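Local structure of azurocidin (Homo sapiens, 1FY1) at residues Pro13-Ile18 against Gly176-Cys181; His32-Met37 against Asp96-Leu101. The protein binds heparin and the lipopolysaccharide of Gram-negative bacteria, kills many of these bacteria and attracts monocytes and fibroblasts, as a homologue of serine proteases. The protein carries 2 engineered substitutions. All blocks are in the same frame, centred on the assembly; numbering follows the deposited sequence.

Contact 1: Pro13-Ile18 against Gly176-Cys181; sequences PFLASI and GTPLVC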
loop_
_atom_site.group_PDB
_atom_site.type_symbol
_atom_site.label_atom_id
_atom_site.label_comp_id
_atom_site.label_asym_id
_atom_site.label_seq_id
_atom_site.Cartn_x
_atom_site.Cartn_y
_atom_site.Cartn_z
ATOM N N PRO A 13 -3.071 -6.938 9.965
ATOM C CA PRO A 13 -4.098 -6.082 10.440
ATOM C C PRO A 13 -3.969 -4.587 10.169
ATOM O O PRO A 13 -4.815 -3.784 10.610
ATOM C CB PRO A 13 -4.274 -6.396 11.929
ATOM C CG PRO A 13 -3.149 -7.373 12.315
ATOM C CD PRO A 13 -2.268 -7.567 11.066
ATOM N N PHE A 14 -2.914 -4.217 9.474
ATOM C CA PHE A 14 -2.627 -2.835 9.141
ATOM C C PHE A 14 -3.195 -2.435 7.808
ATOM O O PHE A 14 -3.337 -1.269 7.453
ATOM C CB PHE A 14 -1.085 -2.627 9.125
ATOM C CG PHE A 14 -0.325 -3.677 8.345
ATOM C CD1 PHE A 14 -0.261 -3.682 6.945
ATOM C CD2 PHE A 14 0.382 -4.669 9.026
ATOM C CE1 PHE A 14 0.469 -4.652 6.250
ATOM C CE2 PHE A 14 1.125 -5.636 8.345
ATOM C CZ PHE A 14 1.158 -5.637 6.953
ATOM N N LEU A 15 -3.517 -3.471 7.113
ATOM C CA LEU A 15 -3.992 -3.424 5.772
ATOM C C LEU A 15 -5.336 -2.747 5.554
ATOM O O LEU A 15 -6.331 -3.051 6.208
ATOM C CB LEU A 15 -4.025 -4.876 5.298
ATOM C CG LEU A 15 -3.618 -5.021 3.854
ATOM C CD1 LEU A 15 -2.181 -4.485 3.706
ATOM C CD2 LEU A 15 -3.693 -6.492 3.459
ATOM N N ALA A 16 -5.336 -1.837 4.568
ATOM C CA ALA A 16 -6.509 -1.097 4.133
ATOM C C ALA A 16 -6.933 -1.455 2.705
ATOM O O ALA A 16 -6.135 -1.822 1.822
ATOM C CB ALA A 16 -6.289 0.401 4.243
ATOM N N SER A 17 -8.234 -1.261 2.495
ATOM C CA SER A 17 -8.885 -1.465 1.230
ATOM C C SER A 17 -9.607 -0.181 0.848
ATOM O O SER A 17 -10.584 0.229 1.504
ATOM C CB SER A 17 -9.901 -2.602 1.275
ATOM O OG SER A 17 -10.556 -2.703 0.023
ATOM N N ILE A 18 -9.074 0.474 -0.187
ATOM C CA ILE A 18 -9.649 1.704 -0.713
ATOM C C ILE A 18 -10.746 1.382 -1.760
ATOM O O ILE A 18 -10.534 0.639 -2.751
ATOM C CB ILE A 18 -8.634 2.773 -1.134
ATOM C CG1 ILE A 18 -7.793 3.227 0.068
ATOM C CG2 ILE A 18 -9.370 3.970 -1.732
ATOM C CD1 ILE A 18 -6.604 2.341 0.285
ATOM N N GLY A 176 -0.514 0.777 -4.004
ATOM C CA GLY A 176 -0.707 1.430 -2.704
ATOM C C GLY A 176 -0.366 0.535 -1.531
ATOM O O GLY A 176 -0.133 1.003 -0.417
ATOM N N THR A 177 -0.306 -0.756 -1.791
ATOM C CA THR A 177 -0.026 -1.742 -0.754
ATOM C C THR A 177 1.433 -1.722 -0.356
ATOM O O THR A 177 2.332 -1.543 -1.185
ATOM C CB THR A 177 -0.525 -3.149 -1.158
ATOM O OG1 THR A 177 -0.795 -3.920 -0.018
ATOM C CG2 THR A 177 0.557 -3.828 -1.965
ATOM N N PRO A 178 1.678 -1.928 0.912
ATOM C CA PRO A 178 3.026 -1.884 1.433
ATOM C C PRO A 178 3.941 -3.101 1.387
ATOM O O PRO A 178 3.565 -4.235 1.589
ATOM C CB PRO A 178 2.818 -1.572 2.903
ATOM C CG PRO A 178 1.484 -2.176 3.254
ATOM C CD PRO A 178 0.688 -2.185 1.967
ATOM N N LEU A 179 5.212 -2.799 1.208
ATOM C CA LEU A 179 6.286 -3.762 1.262
ATOM C C LEU A 179 6.837 -3.730 2.682
ATOM O O LEU A 179 7.306 -2.713 3.136
ATOM C CB LEU A 179 7.386 -3.282 0.321
ATOM C CG LEU A 179 8.660 -4.071 0.413
ATOM C CD1 LEU A 179 8.450 -5.505 -0.070
ATOM C CD2 LEU A 179 9.724 -3.369 -0.417
ATOM N N VAL A 180 6.735 -4.798 3.433
ATOM C CA VAL A 180 7.268 -4.759 4.748
ATOM C C VAL A 180 8.526 -5.622 4.836
ATOM O O VAL A 180 8.520 -6.778 4.424
ATOM C CB VAL A 180 6.221 -5.070 5.809
ATOM C CG1 VAL A 180 4.826 -4.707 5.354
ATOM C CG2 VAL A 180 6.269 -6.454 6.348
ATOM N N CYS A 181 9.610 -5.058 5.363
ATOM C CA CYS A 181 10.886 -5.754 5.551
ATOM C C CYS A 181 11.342 -5.416 6.939
ATOM O O CYS A 181 11.420 -4.256 7.297
ATOM C CB CYS A 181 12.040 -5.285 4.676
ATOM S SG CYS A 181 11.594 -4.942 2.979
#

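Contact 2: His32-Met37 against Asp96-Leu101; sequences HARFVM and DREANL. With NAG (2-acetamido-2-deoxy-beta-D-glucopyranose), chain C.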
loop_
_atom_site.group_PDB
_atom_site.type_symbol
_atom_site.label_atom_id
_atom_site.label_comp_id
_atom_site.label_asym_id
_atom_site.label_seq_id
_atom_site.Cartn_x
_atom_site.Cartn_y
_atom_site.Cartn_z
ATOM N N HIS A 32 -1.146 5.612 11.367
ATOM C CA HIS A 32 -1.511 6.474 12.465
ATOM C C HIS A 32 -3.019 6.325 12.633
ATOM O O HIS A 32 -3.721 6.139 11.655
ATOM C CB HIS A 32 -1.140 7.921 12.097
ATOM C CG HIS A 32 -1.567 8.939 13.127
ATOM N ND1 HIS A 32 -0.718 9.341 14.158
ATOM C CD2 HIS A 32 -2.745 9.610 13.286
ATOM C CE1 HIS A 32 -1.369 10.230 14.884
ATOM N NE2 HIS A 32 -2.584 10.403 14.396
ATOM N N ALA A 33 -3.542 6.390 13.835
ATOM C CA ALA A 33 -4.997 6.207 14.033
ATOM C C ALA A 33 -5.903 7.043 13.170
ATOM O O ALA A 33 -7.126 6.862 13.177
ATOM C CB ALA A 33 -5.397 6.470 15.475
ATOM N N ARG A 34 -5.318 7.947 12.401
ATOM C CA ARG A 34 -6.130 8.821 11.580
ATOM C C ARG A 34 -5.597 8.930 10.147
ATOM O O ARG A 34 -6.143 9.613 9.296
ATOM C CB ARG A 34 -6.146 10.147 12.333
ATOM C CG ARG A 34 -7.133 11.184 11.873
ATOM C CD ARG A 34 -6.975 12.411 12.739
ATOM N NE ARG A 34 -7.608 12.304 14.047
ATOM C CZ ARG A 34 -8.831 12.816 14.289
ATOM N NH1 ARG A 34 -9.528 13.446 13.335
ATOM N NH2 ARG A 34 -9.373 12.705 15.505
ATOM N N PHE A 35 -4.535 8.192 9.837
ATOM C CA PHE A 35 -4.012 8.236 8.479
ATOM C C PHE A 35 -3.732 6.882 7.866
ATOM O O PHE A 35 -3.377 5.941 8.567
ATOM C CB PHE A 35 -2.723 9.043 8.418
ATOM C CG PHE A 35 -2.971 10.472 8.740
ATOM C CD1 PHE A 35 -2.958 10.913 10.064
ATOM C CD2 PHE A 35 -3.211 11.384 7.711
ATOM C CE1 PHE A 35 -3.162 12.261 10.350
ATOM C CE2 PHE A 35 -3.395 12.740 7.985
ATOM C CZ PHE A 35 -3.361 13.174 9.312
ATOM N N VAL A 36 -3.832 6.857 6.531
ATOM C CA VAL A 36 -3.597 5.670 5.737
ATOM C C VAL A 36 -2.675 6.121 4.661
ATOM O O VAL A 36 -2.918 7.175 4.067
ATOM C CB VAL A 36 -4.905 5.067 5.110
ATOM C CG1 VAL A 36 -4.619 4.078 4.001
ATOM C CG2 VAL A 36 -5.727 4.303 6.132
ATOM N N MET A 37 -1.596 5.354 4.476
ATOM C CA MET A 37 -0.585 5.655 3.480
ATOM C C MET A 37 -0.908 4.869 2.219
ATOM O O MET A 37 -1.284 3.723 2.265
ATOM C CB MET A 37 0.811 5.362 4.053
ATOM C CG MET A 37 1.936 5.798 3.165
ATOM S SD MET A 37 3.558 5.361 3.869
ATOM C CE MET A 37 3.475 3.574 4.125
ATOM N N ASP A 96 -12.016 10.595 8.514
ATOM C CA ASP A 96 -13.019 11.438 9.143
ATOM C C ASP A 96 -13.015 11.348 10.674
ATOM O O ASP A 96 -13.522 12.227 11.370
ATOM C CB ASP A 96 -14.419 11.074 8.589
ATOM C CG ASP A 96 -14.776 9.599 8.694
ATOM O OD1 ASP A 96 -14.466 8.758 7.860
ATOM O OD2 ASP A 96 -15.401 9.309 9.814
ATOM N N ARG A 97 -12.430 10.279 11.210
ATOM C CA ARG A 97 -12.380 10.085 12.653
ATOM C C ARG A 97 -11.360 9.015 13.055
ATOM O O ARG A 97 -10.894 8.254 12.220
ATOM C CB ARG A 97 -13.756 9.688 13.128
ATOM C CG ARG A 97 -14.137 8.280 12.691
ATOM C CD ARG A 97 -15.638 8.059 12.780
ATOM N NE ARG A 97 -15.998 6.656 12.748
ATOM C CZ ARG A 97 -16.170 5.952 11.639
ATOM N NH1 ARG A 97 -16.027 6.482 10.426
ATOM N NH2 ARG A 97 -16.490 4.669 11.749
ATOM N N GLU A 98 -11.017 8.965 14.345
ATOM C CA GLU A 98 -10.046 8.002 14.858
ATOM C C GLU A 98 -10.424 6.560 14.724
ATOM O O GLU A 98 -11.464 6.128 15.193
ATOM C CB GLU A 98 -9.645 8.201 16.336
ATOM C CG GLU A 98 -8.649 9.352 16.552
ATOM C CD GLU A 98 -7.743 9.122 17.725
ATOM O OE1 GLU A 98 -7.884 8.191 18.516
ATOM O OE2 GLU A 98 -6.769 10.005 17.768
ATOM N N ALA A 99 -9.521 5.803 14.168
ATOM C CA ALA A 99 -9.756 4.412 14.052
ATOM C C ALA A 99 -9.574 3.765 15.409
ATOM O O ALA A 99 -8.650 4.081 16.164
ATOM C CB ALA A 99 -8.834 3.785 13.006
ATOM N N ASN A 100 -10.492 2.862 15.723
ATOM C CA ASN A 100 -10.440 2.101 16.951
ATOM C C ASN A 100 -9.460 0.986 16.720
ATOM O O ASN A 100 -9.633 0.221 15.772
ATOM C CB ASN A 100 -11.820 1.514 17.307
ATOM C CG ASN A 100 -12.615 2.243 18.371
ATOM O OD1 ASN A 100 -12.230 2.230 19.558
ATOM N ND2 ASN A 100 -13.765 2.805 17.971
ATOM N N LEU A 101 -8.433 0.928 17.557
ATOM C CA LEU A 101 -7.385 -0.086 17.481
ATOM C C LEU A 101 -7.840 -1.406 18.066
ATOM O O LEU A 101 -7.882 -1.558 19.289
ATOM C CB LEU A 101 -6.166 0.410 18.239
ATOM C CG LEU A 101 -5.316 1.339 17.408
ATOM C CD1 LEU A 101 -4.241 0.499 16.749
ATOM C CD2 LEU A 101 -6.170 1.947 16.304
HETATM C C1 NAG C . -15.096 2.231 17.968
HETATM C C2 NAG C . -16.276 2.747 18.823
HETATM C C3 NAG C . -17.573 2.904 17.959
HETATM C C4 NAG C . -17.432 3.411 16.495
HETATM C C5 NAG C . -16.347 2.514 15.870
HETATM C C6 NAG C . -16.108 2.692 14.358
HETATM C C7 NAG C . -16.812 1.963 21.148
HETATM C C8 NAG C . -17.421 0.722 21.848
HETATM N N2 NAG C . -16.599 1.724 19.847
HETATM O O3 NAG C . -18.462 3.732 18.670
HETATM O O4 NAG C . -18.712 3.348 15.748
HETATM O O5 NAG C . -15.172 2.784 16.664
HETATM O O6 NAG C . -15.450 3.948 14.060
HETATM O O7 NAG C . -17.094 3.117 21.483
#

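Contact 1: Pro13-Ile18 against Gly176-Cys181
Phe14 reaches across to Pro178 and Val180 with two neighbouring carbons on the rim of its ring. CE1 of Phe14 lies 4.0 Å from CG of Pro178, the ring carbon of the proline that projects furthest toward it, while CZ of Phe14 comes to 4.1 Å from CG1 of Val180. Both groups approach the phenyl ring at a slant, and neither is stacked on it. The phenyl CG stands between the backbone N and the carbonyl carbon of its own residue (chi1 48°), and from there the ring is directed at residues 176-181. Leu15 uses a single methyl: its CD1 touches CD of Pro178 at 4.1 Å and passes OG1 of Thr177 at 4.0 Å, a van der Waals contact. Pro178 is thus shared by two residues, its CG meeting the phenylalanine and its CD the leucine. The backbones themselves stay well apart, with 7.8 Å between CA of Leu15 and CA of Thr177, so side chains span the gap, almost wholly through carbon atoms. The one polar tip beside it, OG1 of Thr177, is hydrogen-bonded to the carbonyl of Ala126 and is turned to its own sheet. This is the interface between the two beta-barrel domains of the chymotrypsin fold. Residues 176-181 directly follow the loop that in active relatives carries the nucleophilic serine; that serine is absent from this protease homologue. Strand 178-181 is paired antiparallel with 122-127 and 184-192 in the second sheet, and Cys181 is joined to Cys123 by a disulfide. On the other side, strand 15-20 lies next to 23-32 in the six-stranded barrel, with Leu108 against Phe14 and Trp128 against Leu15.

Contact 2: His32-Met37 against Asp96-Leu101
The Arg34 guanidinium carries the backbone N of Glu98 over one face, 4.2 Å above its plane and offset toward the rim, and its NH2 meets the CG of Glu98 at 3.6 Å. The two side chains cross at about a right angle, the guanidinium and carboxylate planes being turned 65° apart. Arg34 runs out extended and then bends at chi3 (-79°), which brings NH2 and NE alongside CG of Glu98; the opposite charges probably attract but form no salt bridge, NH2 of Arg34 lying 4.4 Å from OE2 of Glu98. NH1 of Arg97 gives a salt-bridge hydrogen bond of 3.0 Å to the syn lone pair of Asp96 OD2, in the guanidinium plane, and is also hydrogen-bonded to the carbonyl of Thr70. Its NH2 donates to O6 of the sugar at 2.6 Å, with a weak hydrogen bond from NE to the same oxygen. That N-acetylglucosamine is N-linked to Asn100, ND2 to C1 being 1.4 Å, although its ring oxygen is modelled implausibly close to ND2 and its fine geometry is doubtful. Residues 32-35 form the type I turn of a beta-hairpin in the first barrel, closed by Phe35 N bonding to His32 O and joining strands 23-32 and 35-38. The hairpin tip belongs to the region with antibiotic activity. Residues 96-101 leave strand 91-95, the antiparallel neighbour of 35-38, and run past this tip. A backbone bond ties the two segments: Ala99 N donates to Ala33 O at 2.8 Å and 178°, in the carbonyl plane. The same oxygen has CB of Ala99 at 3.5 Å and a CA-H contact from Glu98, while the Ala33 methyl loosely touches CD of Glu98 and O of Ala99. Phe71 of strand 69-77 touches both Arg97 and Ala99.

In the fold
Both contacts involve the six-stranded barrel, but contact 1 lies in the core and contact 2 at the surface: the centre of contact 1 is about 4 Å, that of contact 2 about 15 Å, from the centre of the chain. Contact 1 joins that barrel to the second sheet through apolar side chains; contact 2 stays at the edge of the first barrel, tying a hairpin tip to a loop by a backbone hydrogen bond amid charged groups and a glycan. In sequence, contact 2 is nested inside the loop closed by contact 1. Their centres are about 14 Å apart, yet they meet inside the barrel, where CB of Ala16 packs 4.0 Å from CG1 of Val36.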